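Local atomic coordinates of uncharacterized protein (PDB entry 5BNF), a protein that is the porcine form of CD38, a disulfide-rich member of the ADP-ribosyl cyclase family that joins a helical part to a parallel beta sheet. Residues A[4-9]-A[110-115]; A[16-21]-A[99-104]; A[46-51]-A[133-138]; A[74-79]-A[146-151]. All coordinates share one frame; numbering follows the deposited sequence.

Interaction 1 of 4, residues A[4-9]-A[110-115]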
loop_
_atom_site.group_PDB
_atom_site.type_symbol
_atom_site.label_atom_id
_atom_site.label_comp_id
_atom_site.label_asym_id
_atom_site.label_seq_id
_atom_site.Cartn_x
_atom_site.Cartn_y
_atom_site.Cartn_z
ATOM N N LYS A 4 18.016 2.786 1.125
ATOM C CA LYS A 4 18.309 2.300 2.469
ATOM C C LYS A 4 18.670 0.819 2.464
ATOM O O LYS A 4 18.079 0.027 1.735
ATOM C CB LYS A 4 17.082 2.486 3.367
ATOM C CG LYS A 4 17.134 3.661 4.323
ATOM C CD LYS A 4 15.763 3.870 4.952
ATOM C CE LYS A 4 15.759 4.990 5.981
ATOM N NZ LYS A 4 14.381 5.260 6.495
ATOM N N GLY A 5 19.640 0.449 3.288
ATOM C CA GLY A 5 20.019 -0.945 3.383
ATOM C C GLY A 5 18.925 -1.647 4.155
ATOM O O GLY A 5 18.072 -0.992 4.754
ATOM N N SER A 6 18.943 -2.974 4.141
ATOM C CA SER A 6 17.935 -3.751 4.839
ATOM C C SER A 6 17.832 -3.343 6.301
ATOM O O SER A 6 18.805 -2.912 6.907
ATOM C CB SER A 6 18.269 -5.237 4.742
ATOM O OG SER A 6 18.324 -5.651 3.388
ATOM N N THR A 7 16.639 -3.470 6.860
ATOM C CA THR A 7 16.431 -3.126 8.251
ATOM C C THR A 7 17.101 -4.209 9.090
ATOM O O THR A 7 16.881 -5.402 8.871
ATOM C CB THR A 7 14.932 -3.077 8.581
ATOM O OG1 THR A 7 14.267 -2.239 7.628
ATOM C CG2 THR A 7 14.708 -2.523 9.986
ATOM N N VAL A 8 17.940 -3.797 10.032
ATOM C CA VAL A 8 18.622 -4.756 10.889
ATOM C C VAL A 8 17.601 -5.624 11.612
ATOM O O VAL A 8 16.535 -5.148 11.998
ATOM C CB VAL A 8 19.489 -4.057 11.948
ATOM C CG1 VAL A 8 20.165 -5.097 12.827
ATOM C CG2 VAL A 8 20.529 -3.181 11.273
ATOM N N ASP A 9 17.939 -6.897 11.795
ATOM C CA ASP A 9 17.055 -7.835 12.471
ATOM C C ASP A 9 15.740 -7.957 11.730
ATOM O O ASP A 9 14.710 -8.276 12.321
ATOM C CB ASP A 9 16.790 -7.377 13.903
ATOM C CG ASP A 9 18.062 -7.216 14.700
ATOM O OD1 ASP A 9 18.921 -8.125 14.637
ATOM O OD2 ASP A 9 18.204 -6.186 15.391
ATOM N N SER A 110 12.973 -1.984 5.256
ATOM C CA SER A 110 13.776 -2.005 4.035
ATOM C C SER A 110 14.414 -3.379 3.883
ATOM O O SER A 110 14.950 -3.927 4.843
ATOM C CB SER A 110 14.879 -0.948 4.091
ATOM O OG SER A 110 14.374 0.330 3.750
ATOM N N TRP A 111 14.367 -3.938 2.679
ATOM C CA TRP A 111 14.952 -5.252 2.467
ATOM C C TRP A 111 15.412 -5.522 1.032
ATOM O O TRP A 111 14.881 -4.967 0.070
ATOM C CB TRP A 111 13.954 -6.331 2.903
ATOM C CG TRP A 111 12.708 -6.426 2.053
ATOM C CD1 TRP A 111 12.533 -7.201 0.943
ATOM C CD2 TRP A 111 11.472 -5.717 2.242
ATOM N NE1 TRP A 111 11.274 -7.020 0.430
ATOM C CE2 TRP A 111 10.602 -6.115 1.206
ATOM C CE3 TRP A 111 11.020 -4.787 3.181
ATOM C CZ2 TRP A 111 9.301 -5.617 1.084
ATOM C CZ3 TRP A 111 9.724 -4.290 3.061
ATOM C CH2 TRP A 111 8.881 -4.706 2.021
ATOM N N CYS A 112 16.429 -6.367 0.917
ATOM C CA CYS A 112 16.975 -6.778 -0.365
ATOM C C CYS A 112 18.062 -7.802 -0.118
ATOM O O CYS A 112 18.780 -7.746 0.887
ATOM C CB CYS A 112 17.533 -5.596 -1.155
ATOM S SG CYS A 112 19.023 -4.792 -0.503
ATOM N N GLY A 113 18.158 -8.760 -1.029
ATOM C CA GLY A 113 19.149 -9.799 -0.892
ATOM C C GLY A 113 20.388 -9.508 -1.702
ATOM O O GLY A 113 20.655 -8.363 -2.064
ATOM N N LYS A 114 21.135 -10.564 -1.992
ATOM C CA LYS A 114 22.364 -10.452 -2.747
ATOM C C LYS A 114 22.753 -11.832 -3.278
ATOM O O LYS A 114 22.720 -12.816 -2.537
ATOM C CB LYS A 114 23.449 -9.907 -1.824
ATOM C CG LYS A 114 24.832 -9.809 -2.415
ATOM C CD LYS A 114 25.770 -9.197 -1.389
ATOM C CE LYS A 114 27.205 -9.140 -1.879
ATOM N NZ LYS A 114 28.081 -8.507 -0.859
ATOM N N VAL A 115 23.103 -11.904 -4.560
ATOM C CA VAL A 115 23.504 -13.170 -5.166
ATOM C C VAL A 115 24.714 -13.736 -4.439
ATOM O O VAL A 115 25.715 -13.048 -4.252
ATOM C CB VAL A 115 23.851 -12.997 -6.667
ATOM C CG1 VAL A 115 24.560 -14.229 -7.189
ATOM C CG2 VAL A 115 22.574 -12.777 -7.468
#

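Interaction 2 of 4, residues A[16-21]-A[99-104]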
loop_
_atom_site.group_PDB
_atom_site.type_symbol
_atom_site.label_atom_id
_atom_site.label_comp_id
_atom_site.label_asym_id
_atom_site.label_seq_id
_atom_site.Cartn_x
_atom_site.Cartn_y
_atom_site.Cartn_z
ATOM N N ARG A 16 7.846 -10.990 14.819
ATOM C CA ARG A 16 7.144 -10.394 15.947
ATOM C C ARG A 16 5.848 -9.745 15.486
ATOM O O ARG A 16 4.758 -10.120 15.921
ATOM C CB ARG A 16 8.013 -9.325 16.610
ATOM C CG ARG A 16 7.232 -8.445 17.569
ATOM C CD ARG A 16 7.743 -7.014 17.556
ATOM N NE ARG A 16 8.451 -6.659 18.782
ATOM C CZ ARG A 16 9.705 -6.218 18.816
ATOM N NH1 ARG A 16 10.391 -6.082 17.689
ATOM N NH2 ARG A 16 10.268 -5.903 19.977
ATOM N N ARG A 17 5.988 -8.759 14.605
ATOM C CA ARG A 17 4.852 -8.025 14.076
ATOM C C ARG A 17 3.725 -8.945 13.656
ATOM O O ARG A 17 2.575 -8.739 14.040
ATOM C CB ARG A 17 5.280 -7.161 12.884
ATOM C CG ARG A 17 6.165 -5.980 13.257
ATOM C CD ARG A 17 6.291 -4.994 12.105
ATOM N NE ARG A 17 7.081 -3.825 12.474
ATOM C CZ ARG A 17 7.336 -2.814 11.657
ATOM N NH1 ARG A 17 6.858 -2.830 10.422
ATOM N NH2 ARG A 17 8.074 -1.794 12.073
ATOM N N CYS A 18 4.052 -9.966 12.873
ATOM C CA CYS A 18 3.036 -10.906 12.416
ATOM C C CYS A 18 2.210 -11.487 13.562
ATOM O O CYS A 18 0.980 -11.452 13.529
ATOM C CB CYS A 18 3.683 -12.038 11.625
ATOM S SG CYS A 18 2.525 -13.353 11.143
ATOM N N TYR A 19 2.876 -12.032 14.574
ATOM C CA TYR A 19 2.147 -12.598 15.697
ATOM C C TYR A 19 1.292 -11.536 16.359
ATOM O O TYR A 19 0.085 -11.712 16.506
ATOM C CB TYR A 19 3.106 -13.236 16.708
ATOM C CG TYR A 19 3.522 -14.640 16.315
ATOM C CD1 TYR A 19 2.564 -15.609 16.022
ATOM C CD2 TYR A 19 4.865 -14.995 16.223
ATOM C CE1 TYR A 19 2.929 -16.898 15.643
ATOM C CE2 TYR A 19 5.244 -16.284 15.845
ATOM C CZ TYR A 19 4.269 -17.230 15.555
ATOM O OH TYR A 19 4.627 -18.507 15.176
ATOM N N THR A 20 1.908 -10.424 16.740
ATOM C CA THR A 20 1.165 -9.348 17.378
ATOM C C THR A 20 -0.105 -9.007 16.594
ATOM O O THR A 20 -1.097 -8.558 17.168
ATOM C CB THR A 20 2.022 -8.083 17.500
ATOM O OG1 THR A 20 3.168 -8.365 18.309
ATOM C CG2 THR A 20 1.228 -6.961 18.138
ATOM N N TYR A 21 -0.072 -9.235 15.283
ATOM C CA TYR A 21 -1.221 -8.938 14.437
ATOM C C TYR A 21 -2.340 -9.971 14.557
ATOM O O TYR A 21 -3.503 -9.608 14.725
ATOM C CB TYR A 21 -0.798 -8.838 12.964
ATOM C CG TYR A 21 -1.891 -8.310 12.054
ATOM C CD1 TYR A 21 -2.166 -6.946 11.977
ATOM C CD2 TYR A 21 -2.664 -9.177 11.284
ATOM C CE1 TYR A 21 -3.187 -6.457 11.147
ATOM C CE2 TYR A 21 -3.685 -8.697 10.455
ATOM C CZ TYR A 21 -3.935 -7.339 10.392
ATOM O OH TYR A 21 -4.916 -6.866 9.557
ATOM N N ASN A 99 -2.900 -1.298 7.618
ATOM C CA ASN A 99 -3.621 -1.951 8.710
ATOM C C ASN A 99 -3.909 -3.416 8.402
ATOM O O ASN A 99 -4.454 -4.137 9.235
ATOM C CB ASN A 99 -4.926 -1.212 9.027
ATOM C CG ASN A 99 -4.689 0.198 9.529
ATOM O OD1 ASN A 99 -3.873 0.422 10.422
ATOM N ND2 ASN A 99 -5.412 1.158 8.963
ATOM N N THR A 100 -3.539 -3.859 7.205
ATOM C CA THR A 100 -3.737 -5.250 6.822
ATOM C C THR A 100 -2.535 -6.018 7.343
ATOM O O THR A 100 -1.520 -5.422 7.689
ATOM C CB THR A 100 -3.797 -5.421 5.302
ATOM O OG1 THR A 100 -2.540 -5.042 4.724
ATOM C CG2 THR A 100 -4.898 -4.559 4.726
ATOM N N LEU A 101 -2.655 -7.340 7.397
ATOM C CA LEU A 101 -1.576 -8.197 7.881
ATOM C C LEU A 101 -0.225 -7.903 7.215
ATOM O O LEU A 101 0.740 -7.530 7.884
ATOM C CB LEU A 101 -1.948 -9.669 7.666
ATOM C CG LEU A 101 -0.907 -10.708 8.093
ATOM C CD1 LEU A 101 -0.433 -10.443 9.515
ATOM C CD2 LEU A 101 -1.519 -12.091 7.981
ATOM N N LEU A 102 -0.162 -8.068 5.897
ATOM C CA LEU A 102 1.078 -7.829 5.157
ATOM C C LEU A 102 1.599 -6.393 5.197
ATOM O O LEU A 102 2.797 -6.165 5.359
ATOM C CB LEU A 102 0.904 -8.284 3.707
ATOM C CG LEU A 102 0.813 -9.804 3.581
ATOM C CD1 LEU A 102 0.437 -10.197 2.162
ATOM C CD2 LEU A 102 2.148 -10.418 3.989
ATOM N N GLY A 103 0.709 -5.421 5.052
ATOM C CA GLY A 103 1.153 -4.041 5.087
ATOM C C GLY A 103 1.615 -3.671 6.481
ATOM O O GLY A 103 2.461 -2.790 6.666
ATOM N N TYR A 104 1.065 -4.373 7.464
ATOM C CA TYR A 104 1.369 -4.131 8.864
ATOM C C TYR A 104 2.780 -4.536 9.280
ATOM O O TYR A 104 3.485 -3.776 9.949
ATOM C CB TYR A 104 0.357 -4.873 9.741
ATOM C CG TYR A 104 0.687 -4.819 11.207
ATOM C CD1 TYR A 104 0.552 -3.633 11.928
ATOM C CD2 TYR A 104 1.178 -5.941 11.869
ATOM C CE1 TYR A 104 0.897 -3.566 13.268
ATOM C CE2 TYR A 104 1.527 -5.883 13.209
ATOM C CZ TYR A 104 1.384 -4.693 13.902
ATOM O OH TYR A 104 1.736 -4.634 15.227
#

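Interaction 3 of 4, residues A[46-51]-A[133-138]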
loop_
_atom_site.group_PDB
_atom_site.type_symbol
_atom_site.label_atom_id
_atom_site.label_comp_id
_atom_site.label_asym_id
_atom_site.label_seq_id
_atom_site.Cartn_x
_atom_site.Cartn_y
_atom_site.Cartn_z
ATOM N N ILE A 46 15.835 -13.202 -0.591
ATOM C CA ILE A 46 17.146 -13.620 -0.120
ATOM C C ILE A 46 17.974 -14.276 -1.227
ATOM O O ILE A 46 17.466 -15.068 -2.024
ATOM C CB ILE A 46 17.004 -14.583 1.086
ATOM C CG1 ILE A 46 17.845 -14.079 2.262
ATOM C CG2 ILE A 46 17.457 -15.982 0.715
ATOM C CD1 ILE A 46 17.368 -12.771 2.847
ATOM N N SER A 47 19.251 -13.913 -1.270
ATOM C CA SER A 47 20.204 -14.431 -2.247
ATOM C C SER A 47 19.801 -14.232 -3.706
ATOM O O SER A 47 20.172 -15.023 -4.574
ATOM C CB SER A 47 20.474 -15.914 -1.996
ATOM O OG SER A 47 19.429 -16.709 -2.519
ATOM N N LYS A 48 19.042 -13.173 -3.975
ATOM C CA LYS A 48 18.627 -12.860 -5.337
ATOM C C LYS A 48 19.131 -11.476 -5.748
ATOM O O LYS A 48 19.383 -10.614 -4.900
ATOM C CB LYS A 48 17.109 -12.892 -5.455
ATOM C CG LYS A 48 16.485 -14.256 -5.230
ATOM C CD LYS A 48 14.967 -14.175 -5.354
ATOM C CE LYS A 48 14.307 -15.541 -5.178
ATOM N NZ LYS A 48 12.820 -15.453 -5.092
ATOM N N ASP A 49 19.287 -11.275 -7.052
ATOM C CA ASP A 49 19.734 -10.000 -7.577
ATOM C C ASP A 49 18.688 -8.987 -7.113
ATOM O O ASP A 49 17.514 -9.109 -7.453
ATOM C CB ASP A 49 19.776 -10.064 -9.104
ATOM C CG ASP A 49 20.358 -8.819 -9.725
ATOM O OD1 ASP A 49 19.832 -7.712 -9.464
ATOM O OD2 ASP A 49 21.340 -8.948 -10.481
ATOM N N PRO A 50 19.101 -7.966 -6.348
ATOM C CA PRO A 50 18.153 -6.963 -5.854
ATOM C C PRO A 50 17.421 -6.125 -6.901
ATOM O O PRO A 50 16.599 -5.288 -6.541
ATOM C CB PRO A 50 19.005 -6.122 -4.904
ATOM C CG PRO A 50 20.352 -6.159 -5.564
ATOM C CD PRO A 50 20.482 -7.618 -5.968
ATOM N N CYS A 51 17.700 -6.349 -8.186
ATOM C CA CYS A 51 17.019 -5.598 -9.252
ATOM C C CYS A 51 16.239 -6.520 -10.190
ATOM O O CYS A 51 15.780 -6.101 -11.242
ATOM C CB CYS A 51 18.018 -4.757 -10.071
ATOM S SG CYS A 51 18.532 -3.160 -9.327
ATOM N N SER A 133 12.268 -2.528 -10.514
ATOM C CA SER A 133 12.074 -3.903 -10.083
ATOM C C SER A 133 12.958 -4.313 -8.890
ATOM O O SER A 133 13.722 -5.283 -8.956
ATOM C CB SER A 133 12.288 -4.860 -11.269
ATOM O OG SER A 133 13.612 -4.794 -11.752
ATOM N N ASN A 134 12.861 -3.552 -7.805
ATOM C CA ASN A 134 13.595 -3.861 -6.583
ATOM C C ASN A 134 12.536 -4.489 -5.672
ATOM O O ASN A 134 11.337 -4.212 -5.812
ATOM C CB ASN A 134 14.181 -2.586 -5.957
ATOM C CG ASN A 134 13.123 -1.706 -5.309
ATOM O OD1 ASN A 134 12.546 -2.069 -4.293
ATOM N ND2 ASN A 134 12.868 -0.547 -5.902
ATOM N N PHE A 135 12.958 -5.323 -4.739
ATOM C CA PHE A 135 12.005 -6.011 -3.877
ATOM C C PHE A 135 11.059 -5.223 -2.961
ATOM O O PHE A 135 9.985 -5.723 -2.627
ATOM C CB PHE A 135 12.743 -7.099 -3.097
ATOM C CG PHE A 135 13.078 -8.294 -3.942
ATOM C CD1 PHE A 135 12.091 -9.215 -4.278
ATOM C CD2 PHE A 135 14.360 -8.465 -4.461
ATOM C CE1 PHE A 135 12.378 -10.292 -5.124
ATOM C CE2 PHE A 135 14.653 -9.537 -5.305
ATOM C CZ PHE A 135 13.663 -10.449 -5.638
ATOM N N VAL A 136 11.420 -4.005 -2.572
ATOM C CA VAL A 136 10.535 -3.214 -1.728
ATOM C C VAL A 136 9.387 -2.606 -2.546
ATOM O O VAL A 136 8.214 -2.663 -2.154
ATOM C CB VAL A 136 11.312 -2.088 -1.006
ATOM C CG1 VAL A 136 10.347 -1.105 -0.358
ATOM C CG2 VAL A 136 12.198 -2.694 0.058
ATOM N N SER A 137 9.727 -2.036 -3.693
ATOM C CA SER A 137 8.730 -1.421 -4.543
ATOM C C SER A 137 7.766 -2.440 -5.132
ATOM O O SER A 137 6.557 -2.217 -5.159
ATOM C CB SER A 137 9.413 -0.638 -5.655
ATOM O OG SER A 137 10.209 0.389 -5.098
ATOM N N VAL A 138 8.288 -3.562 -5.606
ATOM C CA VAL A 138 7.417 -4.563 -6.188
ATOM C C VAL A 138 6.433 -5.054 -5.150
ATOM O O VAL A 138 5.252 -5.237 -5.431
ATOM C CB VAL A 138 8.209 -5.733 -6.747
ATOM C CG1 VAL A 138 7.290 -6.909 -7.013
ATOM C CG2 VAL A 138 8.891 -5.289 -8.045
HETATM O O HOH W 1 15.654 -5.459 -3.945
#

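Interaction 4 of 4, residues A[74-79]-A[146-151]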
loop_
_atom_site.group_PDB
_atom_site.type_symbol
_atom_site.label_atom_id
_atom_site.label_comp_id
_atom_site.label_asym_id
_atom_site.label_seq_id
_atom_site.Cartn_x
_atom_site.Cartn_y
_atom_site.Cartn_z
ATOM N N THR A 74 -12.489 -0.079 3.268
ATOM C CA THR A 74 -11.261 0.231 2.534
ATOM C C THR A 74 -11.004 1.724 2.382
ATOM O O THR A 74 -11.809 2.456 1.806
ATOM C CB THR A 74 -11.282 -0.386 1.140
ATOM O OG1 THR A 74 -11.416 -1.803 1.258
ATOM C CG2 THR A 74 -10.001 -0.070 0.405
ATOM N N VAL A 75 -9.853 2.155 2.878
ATOM C CA VAL A 75 -9.457 3.554 2.822
ATOM C C VAL A 75 -8.078 3.743 2.206
ATOM O O VAL A 75 -7.170 2.947 2.434
ATOM C CB VAL A 75 -9.456 4.162 4.225
ATOM C CG1 VAL A 75 -8.979 5.596 4.175
ATOM C CG2 VAL A 75 -10.864 4.087 4.812
ATOM N N PHE A 76 -7.937 4.810 1.422
ATOM C CA PHE A 76 -6.680 5.147 0.765
ATOM C C PHE A 76 -6.226 6.542 1.184
ATOM O O PHE A 76 -7.046 7.439 1.399
ATOM C CB PHE A 76 -6.849 5.133 -0.759
ATOM C CG PHE A 76 -7.050 3.768 -1.341
ATOM C CD1 PHE A 76 -5.996 2.868 -1.418
ATOM C CD2 PHE A 76 -8.293 3.379 -1.820
ATOM C CE1 PHE A 76 -6.183 1.601 -1.967
ATOM C CE2 PHE A 76 -8.485 2.109 -2.370
ATOM C CZ PHE A 76 -7.431 1.224 -2.444
ATOM N N TRP A 77 -4.916 6.720 1.302
ATOM C CA TRP A 77 -4.340 8.011 1.656
ATOM C C TRP A 77 -3.287 8.286 0.595
ATOM O O TRP A 77 -2.411 7.459 0.360
ATOM C CB TRP A 77 -3.683 7.949 3.029
ATOM C CG TRP A 77 -2.868 6.726 3.198
ATOM C CD1 TRP A 77 -3.303 5.518 3.651
ATOM C CD2 TRP A 77 -1.498 6.545 2.823
ATOM N NE1 TRP A 77 -2.293 4.594 3.580
ATOM C CE2 TRP A 77 -1.173 5.198 3.074
ATOM C CE3 TRP A 77 -0.512 7.392 2.295
ATOM C CZ2 TRP A 77 0.096 4.671 2.816
ATOM C CZ3 TRP A 77 0.749 6.868 2.036
ATOM C CH2 TRP A 77 1.041 5.519 2.299
ATOM N N SER A 78 -3.379 9.422 -0.079
ATOM C CA SER A 78 -2.390 9.710 -1.101
ATOM C C SER A 78 -1.583 10.951 -0.763
ATOM O O SER A 78 -2.058 12.078 -0.898
ATOM C CB SER A 78 -3.050 9.872 -2.468
ATOM O OG SER A 78 -2.074 9.779 -3.493
ATOM N N LYS A 79 -0.359 10.710 -0.302
ATOM C CA LYS A 79 0.592 11.749 0.075
ATOM C C LYS A 79 0.165 12.617 1.262
ATOM O O LYS A 79 0.735 13.677 1.512
ATOM C CB LYS A 79 0.915 12.626 -1.137
ATOM C CG LYS A 79 2.206 13.411 -0.976
ATOM C CD LYS A 79 3.351 12.508 -0.509
ATOM C CE LYS A 79 3.865 12.900 0.873
ATOM N NZ LYS A 79 4.558 14.220 0.882
ATOM N N ARG A 146 -3.512 -5.565 -5.023
ATOM C CA ARG A 146 -4.409 -6.551 -4.419
ATOM C C ARG A 146 -5.449 -5.869 -3.538
ATOM O O ARG A 146 -6.634 -6.170 -3.625
ATOM C CB ARG A 146 -3.624 -7.552 -3.563
ATOM C CG ARG A 146 -2.824 -8.586 -4.339
ATOM C CD ARG A 146 -3.730 -9.566 -5.060
ATOM N NE ARG A 146 -3.688 -9.393 -6.506
ATOM C CZ ARG A 146 -2.791 -9.961 -7.304
ATOM N NH1 ARG A 146 -2.832 -9.738 -8.612
ATOM N NH2 ARG A 146 -1.860 -10.761 -6.796
ATOM N N PHE A 147 -4.989 -4.952 -2.691
ATOM C CA PHE A 147 -5.858 -4.218 -1.777
ATOM C C PHE A 147 -6.990 -3.531 -2.539
ATOM O O PHE A 147 -8.127 -3.525 -2.091
ATOM C CB PHE A 147 -5.028 -3.183 -1.003
ATOM C CG PHE A 147 -5.757 -2.535 0.154
ATOM C CD1 PHE A 147 -6.205 -3.295 1.230
ATOM C CD2 PHE A 147 -5.941 -1.153 0.194
ATOM C CE1 PHE A 147 -6.822 -2.693 2.331
ATOM C CE2 PHE A 147 -6.557 -0.542 1.289
ATOM C CZ PHE A 147 -6.995 -1.315 2.361
ATOM N N ALA A 148 -6.678 -2.969 -3.700
ATOM C CA ALA A 148 -7.681 -2.277 -4.505
ATOM C C ALA A 148 -8.637 -3.250 -5.181
ATOM O O ALA A 148 -9.840 -2.986 -5.281
ATOM C CB ALA A 148 -6.999 -1.406 -5.550
ATOM N N GLU A 149 -8.103 -4.377 -5.638
ATOM C CA GLU A 149 -8.916 -5.378 -6.306
ATOM C C GLU A 149 -9.935 -6.032 -5.363
ATOM O O GLU A 149 -11.018 -6.408 -5.793
ATOM C CB GLU A 149 -8.015 -6.448 -6.928
ATOM C CG GLU A 149 -7.038 -5.919 -7.965
ATOM C CD GLU A 149 -6.186 -7.024 -8.593
ATOM O OE1 GLU A 149 -5.633 -7.850 -7.839
ATOM O OE2 GLU A 149 -6.059 -7.068 -9.836
ATOM N N ASN A 150 -9.591 -6.152 -4.085
ATOM C CA ASN A 150 -10.480 -6.770 -3.105
ATOM C C ASN A 150 -11.408 -5.779 -2.414
ATOM O O ASN A 150 -12.111 -6.139 -1.464
ATOM C CB ASN A 150 -9.672 -7.500 -2.024
ATOM C CG ASN A 150 -8.811 -8.616 -2.582
ATOM O OD1 ASN A 150 -9.261 -9.416 -3.403
ATOM N ND2 ASN A 150 -7.567 -8.688 -2.120
ATOM N N ALA A 151 -11.401 -4.532 -2.868
ATOM C CA ALA A 151 -12.257 -3.518 -2.263
ATOM C C ALA A 151 -13.694 -3.735 -2.713
ATOM O O ALA A 151 -13.941 -4.072 -3.865
ATOM C CB ALA A 151 -11.784 -2.126 -2.657
#

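Interaction 1 of 4, residues A[4-9]-A[110-115]
Ser110 and Thr7 exchange backbone and side-chain bonds, pinning the loop ahead of helix 10-25 to the loop that follows helix 101-106. Ser110 N donates to Thr7 OG1 over 2.7 Å, with 159° at the hydrogen. In return Ser110 O accepts from Thr7 N, also at 2.7 Å. Thr7 can serve both ways because OG1 stands anti to its carbonyl carbon and beside its own N (chi1 -51°), which puts an acceptor next to a donor. The same Ser110 O takes a CA-H...O contact from Ser6 CA at 3.0 Å, while Ser110 CB rests 3.3 Å from Gly5 O and Ser110 OG lies alongside Lys4 CB. Trp111 passes Ser6 with its backbone, its CA 3.5 Å from Ser6 OG, and turns its indole away. Cys112 N then gives Ser6 OG a weak, bent bond of 3.2 Å; that hydroxyl has a stronger partner in Asn121 O, and Cys112 itself is tied to Cys125 by a disulfide. The two loops run nearly at right angles, and the averted indole enters an aromatic cluster between three helices: Phe10 of helix 10-25, Phe41 and Phe45 of helix 34-45, and Phe135 and Phe139 of helix 135-149.

Interaction 2 of 4, residues A[16-21]-A[99-104]
The ring of Tyr21 carries Leu101 on one face, where Leu101 CA sits 3.6 Å from the ring centroid and 22° off its normal, a CH-pi contact. At the edge of the same ring lies Asn99 O, which accepts from Tyr21 OH over 2.8 Å, in the carbonyl plane and on a lone pair. The Tyr104 ring has Tyr21 CD1 over one face, 3.5 Å from Tyr104 CD2, and Arg17 O in plane at its rim, 3.2 Å from Tyr104 CE2. The two rings meet obliquely, planes at 35°, as their side chains slide past each other in opposite directions. Both have CG anti to the backbone N (chi1 -171° for Tyr21), which throws each ring across to the other helix. Tyr21 OH is also hydrogen-bonded to Gln67 NE2, so two bonds grip it. The extended Arg17 passes Tyr104 O with its CD and carries NH1 on to Ile105 O and Asp107 O, around the end of helix 101-106. Thr100, its N-cap, bonds through OG1 to Leu97 O and accepts from Gly103 N at 3.3 Å. Interleaved tyrosines between an N-capped short helix and helix 10-25 make this helix-helix packing, within the helical part of the ADP-ribosyl cyclase fold.

Interaction 3 of 4, residues A[46-51]-A[133-138]
Ser133 and Asn134, at the N-terminal end of helix 135-149, meet Pro50 and Cys51 of an Asx turn in the loop between helices 34-45 and 59-64: a side-chain-capped helix start held against a turn. In the turn, Asp49 OD1 accepts from Cys51 N at 2.8 Å. Asn134 is the N-cap; its OD1 takes a nearly straight bond from Ser137 N (2.9 Å, 173°) and a weak one from Val136 N, while its ND2 reaches Ser137 OG and, outside the contact, Cys131 O. Across the interface, Ser133 OG donates to Cys51 O over 2.6 Å. The hydroxyl comes from above the carbonyl plane, 48° out of it and not on a lone pair, its OG wedged between backbone N and carbonyl carbon (chi1 63°). Pro50 O accepts a CA-H...O contact from Asn134 CA at 3.3 Å and also a bond from a water, which in turn accepts from Phe135 N at 2.8 Å. The Phe135 ring turns its rim to the loop, with Asp49 O near its plane, 3.6 Å from Phe135 CE2. Lys48 crosses it at about a right angle, its CD 4.0 Å from Phe135 CZ, before NZ bonds to Ala44 O. The Cys51-Cys131 disulfide ties the loop covalently to residues just ahead of the helix. Chemically, the first-turn N-H groups of Phe135, Val136 and Ser137 are answered by the water and by Asn134 OD1, and the N-H of Phe135 and the positive end of the helix dipole would probably make the bridging water a better donor to Pro50 O.

Interaction 4 of 4, residues A[74-79]-A[146-151]
Phe147 points the edge of its ring at the face of Phe76 in an offset edge-to-face pair, the planes at 81° and the centroids 5.5 Å apart. The closest carbons are Phe76 CE1 and Phe147 CD2, at 3.5 Å, and the two side chains slide past each other in opposite directions. With CG anti to its backbone N (chi1 -169°), Phe147 leaves the last turn of the helix and reaches Thr74 and Val75. It comes tip to tip with Thr74, whose CG2 lies 3.6 Å from Phe147 CE2. The same rim faces Val75 O, in the ring plane and 3.7 Å from Phe147 CE2. The meeting fits the topology: strand 75-77 is the outermost strand at its end of a four-stranded parallel sheet, and helix 135-149 leads directly into strand 153-160, its neighbour in that sheet. The helix thus belongs to the long connection between two adjacent parallel strands. The backbones of Thr74 and Phe76 spend their bonds on that neighbour, at Gln156 and Phe158; no backbone bond joins strand and helix here, and the contact is made mostly by side chains. Phe76 turns its rim to Ala148, with Phe76 CZ 4.1 Å from Ala148 CA, and meets the ring of Phe173 on helix 172-180. Beyond the helix end, Ala151 CB approaches Thr74 OG1 to 3.9 Å.

In the fold
Along the chain, interaction 2 falls entirely within the span closed by interaction 1, whereas the other pairings alternate their segments, so that the chain is interwoven rather than simply looped. Interactions 1 and 3 are neighbours, their centres about 9 Å apart, and touch where Trp111 meets Phe135 and Val136. Interactions 3 and 4 use the two ends of helix 135-149, with centres about 23 Å apart. Interaction 2 touches interaction 4 through Thr100 and Phe147, although their centres lie about 17 Å apart. Interactions 1, 2 and 3 thus bind loops and helices of the helical part, and helix 135-149 carries the connection through to interaction 4, at the edge strand of the parallel sheet.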